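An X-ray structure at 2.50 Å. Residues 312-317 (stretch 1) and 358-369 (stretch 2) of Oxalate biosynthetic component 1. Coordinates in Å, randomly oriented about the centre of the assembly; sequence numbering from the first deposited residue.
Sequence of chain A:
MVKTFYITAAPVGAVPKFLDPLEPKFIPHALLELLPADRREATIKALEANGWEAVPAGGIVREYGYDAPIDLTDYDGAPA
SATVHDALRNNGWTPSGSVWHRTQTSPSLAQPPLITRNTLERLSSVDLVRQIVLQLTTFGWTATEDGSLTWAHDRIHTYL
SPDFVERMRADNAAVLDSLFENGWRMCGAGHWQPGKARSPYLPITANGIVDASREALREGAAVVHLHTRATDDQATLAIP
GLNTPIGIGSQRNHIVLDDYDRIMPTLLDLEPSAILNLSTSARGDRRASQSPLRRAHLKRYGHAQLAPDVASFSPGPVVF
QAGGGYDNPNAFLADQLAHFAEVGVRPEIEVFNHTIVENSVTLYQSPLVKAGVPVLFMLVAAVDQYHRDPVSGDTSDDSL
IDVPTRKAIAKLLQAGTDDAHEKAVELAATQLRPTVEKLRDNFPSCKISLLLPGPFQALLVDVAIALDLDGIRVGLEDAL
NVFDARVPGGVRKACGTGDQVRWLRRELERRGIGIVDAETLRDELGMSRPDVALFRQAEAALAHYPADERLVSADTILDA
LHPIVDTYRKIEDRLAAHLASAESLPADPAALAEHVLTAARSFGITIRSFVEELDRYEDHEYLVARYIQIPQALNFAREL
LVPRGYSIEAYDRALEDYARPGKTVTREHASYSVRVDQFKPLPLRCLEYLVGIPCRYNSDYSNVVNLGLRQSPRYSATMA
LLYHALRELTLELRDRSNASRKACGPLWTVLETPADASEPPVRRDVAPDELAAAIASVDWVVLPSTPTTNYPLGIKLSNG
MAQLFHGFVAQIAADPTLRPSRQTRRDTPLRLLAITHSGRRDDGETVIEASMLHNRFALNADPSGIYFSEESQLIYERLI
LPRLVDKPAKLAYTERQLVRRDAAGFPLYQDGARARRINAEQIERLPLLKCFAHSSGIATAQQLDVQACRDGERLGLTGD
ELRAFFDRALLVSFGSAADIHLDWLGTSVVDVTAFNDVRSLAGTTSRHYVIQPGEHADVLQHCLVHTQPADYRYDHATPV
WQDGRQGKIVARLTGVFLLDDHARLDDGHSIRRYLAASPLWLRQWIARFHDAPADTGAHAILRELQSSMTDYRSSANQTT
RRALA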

# COMPACT_ATOMS: atom_id res chain seq x y z
N SER A 312 -17.94 -12.60 -11.06
CA SER A 312 -19.10 -12.08 -11.78
C SER A 312 -20.19 -13.12 -11.95
O SER A 312 -19.91 -14.31 -12.15
CB SER A 312 -18.68 -11.54 -13.15
OG SER A 312 -17.94 -10.34 -13.00
N PHE A 313 -21.43 -12.67 -11.87
CA PHE A 313 -22.59 -13.55 -11.94
C PHE A 313 -23.78 -12.79 -12.50
O PHE A 313 -24.22 -11.80 -11.92
CB PHE A 313 -22.90 -14.11 -10.54
CG PHE A 313 -23.94 -15.19 -10.54
CD1 PHE A 313 -23.59 -16.51 -10.79
CD2 PHE A 313 -25.27 -14.90 -10.25
CE1 PHE A 313 -24.55 -17.51 -10.78
CE2 PHE A 313 -26.23 -15.90 -10.24
CZ PHE A 313 -25.86 -17.21 -10.50
N SER A 314 -24.29 -13.24 -13.65
CA SER A 314 -25.44 -12.59 -14.26
C SER A 314 -26.59 -13.58 -14.47
O SER A 314 -26.54 -14.42 -15.37
CB SER A 314 -25.06 -11.95 -15.60
OG SER A 314 -24.16 -10.87 -15.40
N PRO A 315 -27.62 -13.49 -13.62
CA PRO A 315 -28.75 -14.41 -13.73
C PRO A 315 -29.67 -14.07 -14.90
O PRO A 315 -30.83 -13.71 -14.70
CB PRO A 315 -29.48 -14.23 -12.39
CG PRO A 315 -29.16 -12.82 -12.00
CD PRO A 315 -27.77 -12.55 -12.50
N GLY A 316 -29.13 -14.17 -16.11
CA GLY A 316 -29.89 -13.90 -17.32
C GLY A 316 -28.99 -13.52 -18.48
O GLY A 316 -27.80 -13.25 -18.27
N PRO A 317 -29.54 -13.49 -19.70
CA PRO A 317 -28.78 -13.16 -20.90
C PRO A 317 -28.23 -11.73 -20.88
O PRO A 317 -28.89 -10.83 -20.37
CB PRO A 317 -29.80 -13.32 -22.03
CG PRO A 317 -30.89 -14.16 -21.46
CD PRO A 317 -30.95 -13.80 -20.01
N GLU A 358 -35.25 -8.73 -12.42
CA GLU A 358 -36.48 -9.50 -12.24
C GLU A 358 -36.18 -10.97 -11.94
O GLU A 358 -36.89 -11.61 -11.16
CB GLU A 358 -37.35 -9.34 -13.48
CG GLU A 358 -38.20 -10.53 -13.86
CD GLU A 358 -39.15 -10.21 -14.99
OE1 GLU A 358 -39.02 -10.83 -16.07
OE2 GLU A 358 -40.02 -9.34 -14.81
N ASN A 359 -35.12 -11.50 -12.54
CA ASN A 359 -34.70 -12.86 -12.25
C ASN A 359 -34.06 -12.95 -10.87
O ASN A 359 -34.18 -13.97 -10.18
CB ASN A 359 -33.72 -13.37 -13.31
CG ASN A 359 -34.40 -13.67 -14.63
OD1 ASN A 359 -35.61 -13.86 -14.69
ND2 ASN A 359 -33.61 -13.71 -15.70
N SER A 360 -33.39 -11.88 -10.46
CA SER A 360 -32.70 -11.84 -9.17
C SER A 360 -33.66 -11.81 -7.99
O SER A 360 -33.43 -12.49 -6.99
CB SER A 360 -31.77 -10.62 -9.10
OG SER A 360 -30.71 -10.74 -10.02
N VAL A 361 -34.72 -11.02 -8.09
CA VAL A 361 -35.61 -10.83 -6.95
C VAL A 361 -36.70 -11.89 -6.87
O VAL A 361 -37.49 -11.91 -5.93
CB VAL A 361 -36.27 -9.44 -6.99
CG1 VAL A 361 -35.21 -8.35 -7.06
CG2 VAL A 361 -37.24 -9.34 -8.16
N THR A 362 -36.74 -12.77 -7.87
CA THR A 362 -37.72 -13.85 -7.85
C THR A 362 -37.05 -15.21 -7.77
O THR A 362 -36.86 -15.76 -6.68
CB THR A 362 -38.64 -13.81 -9.10
OG1 THR A 362 -37.85 -13.91 -10.29
CG2 THR A 362 -39.44 -12.52 -9.14
N LEU A 363 -36.67 -15.74 -8.92
CA LEU A 363 -36.21 -17.12 -9.02
C LEU A 363 -34.86 -17.35 -8.36
O LEU A 363 -34.60 -18.43 -7.81
CB LEU A 363 -36.15 -17.53 -10.48
CG LEU A 363 -36.34 -19.01 -10.78
CD1 LEU A 363 -37.57 -19.56 -10.08
CD2 LEU A 363 -36.48 -19.14 -12.27
N TYR A 364 -33.98 -16.35 -8.41
CA TYR A 364 -32.64 -16.48 -7.86
C TYR A 364 -32.50 -15.85 -6.48
O TYR A 364 -31.42 -15.86 -5.90
CB TYR A 364 -31.61 -15.86 -8.82
CG TYR A 364 -31.22 -16.78 -9.95
CD1 TYR A 364 -30.22 -17.73 -9.79
CD2 TYR A 364 -31.87 -16.71 -11.18
CE1 TYR A 364 -29.87 -18.58 -10.82
CE2 TYR A 364 -31.52 -17.54 -12.22
CZ TYR A 364 -30.52 -18.48 -12.03
OH TYR A 364 -30.18 -19.32 -13.07
N GLN A 365 -33.60 -15.30 -5.96
CA GLN A 365 -33.56 -14.61 -4.68
C GLN A 365 -33.01 -15.51 -3.58
O GLN A 365 -32.08 -15.14 -2.87
CB GLN A 365 -34.95 -14.10 -4.30
CG GLN A 365 -34.95 -12.99 -3.27
CD GLN A 365 -34.78 -13.49 -1.85
OE1 GLN A 365 -35.07 -14.65 -1.55
NE2 GLN A 365 -34.28 -12.63 -0.97
N SER A 366 -33.58 -16.70 -3.46
CA SER A 366 -33.14 -17.65 -2.44
C SER A 366 -31.74 -18.23 -2.72
O SER A 366 -30.91 -18.25 -1.82
CB SER A 366 -34.18 -18.77 -2.28
OG SER A 366 -33.68 -19.82 -1.48
N PRO A 367 -31.47 -18.71 -3.95
CA PRO A 367 -30.11 -19.22 -4.19
C PRO A 367 -28.99 -18.19 -3.98
O PRO A 367 -27.89 -18.57 -3.60
CB PRO A 367 -30.15 -19.65 -5.66
CG PRO A 367 -31.58 -20.00 -5.90
CD PRO A 367 -32.35 -18.99 -5.10
N LEU A 368 -29.29 -16.92 -4.22
CA LEU A 368 -28.28 -15.87 -4.06
C LEU A 368 -28.03 -15.53 -2.59
O LEU A 368 -26.89 -15.26 -2.20
CB LEU A 368 -28.70 -14.61 -4.81
CG LEU A 368 -28.54 -14.70 -6.33
CD1 LEU A 368 -29.01 -13.42 -7.00
CD2 LEU A 368 -27.09 -15.00 -6.68
N VAL A 369 -29.08 -15.55 -1.78
CA VAL A 369 -28.93 -15.36 -0.34
C VAL A 369 -28.09 -16.50 0.22
O VAL A 369 -27.15 -16.28 0.99
CB VAL A 369 -30.29 -15.30 0.37
CG1 VAL A 369 -30.12 -15.46 1.87
CG2 VAL A 369 -30.99 -13.99 0.05

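Small contacts between distant parts of a chain often follow a simple rule: a compact, rigid bump settles into a hollow lined by varied side chains, and a single polar bond fixes its position. The packing of residues 312-317 against residues 358-369 in Oxalate biosynthetic component 1 illustrates this on a modest scale, burying 277 Å² with both sides summed.

The bump is Pro 315, which gives up more surface than any other residue of the pair. Its hollow is formed by Asn 359, Ser 360 and Tyr 364. The pyrrolidine ring lies against the phenol ring, with Pro 315 CB over one face of Tyr 364, 3.9 Å from the ring centroid and 3.7 Å from Tyr 364 CD2. This is a CH-pi contact, well suited to the pairing of a flat aromatic surface with a closed ring whose C-H groups are slightly polarised by the neighbouring amide. At another side of the hollow, Pro 315 CG comes within 3.3 Å of Ser 360 OG. The small serine side chain meets the ring here, and its hydroxyl is hydrogen-bonded to a residue just outside the stretches.

Polar anchoring comes from Asn 359, whose CA-to-CB bond points toward the first stretch. Its chi1 is in the m well, and the amide donates one hydrogen bond from Asn 359 ND2 to Pro 315 O at 3.0 Å, with an N-H...O angle of 154°. Thus the same proline supplies both the apolar bump and the carbonyl that secures it. Gly 316 follows at phi/psi 156/168, where a CB would jam against the preceding carbonyl oxygen and also lie only 3.2 Å from Asn 359 ND2.

A second patch, made through carbon atoms alone, extends the contact; the Tyr 364 hydroxyl is satisfied elsewhere in the structure. Phe 313, at the end of the strand and with chi1 in the t well, meets both Tyr 364 and Leu 368 at its outer end: Phe 313 CZ is 4.2 Å from Tyr 364 CE1, which lies at the edge of the phenylalanine ring, while Phe 313 CE2 is 3.8 Å from Leu 368 CD2. All three residues are buried, and broad aromatic rings and a branched aliphatic chain suit a site without polar partners across the contact. Ser 314 points away, so the alternation of an extended chain presents Phe 313 and Pro 315 to the same partner. The backbone hydrogen bond from Leu 368 N to Tyr 364 O, 2.9 Å, links the two residues whose side chains both meet Phe 313.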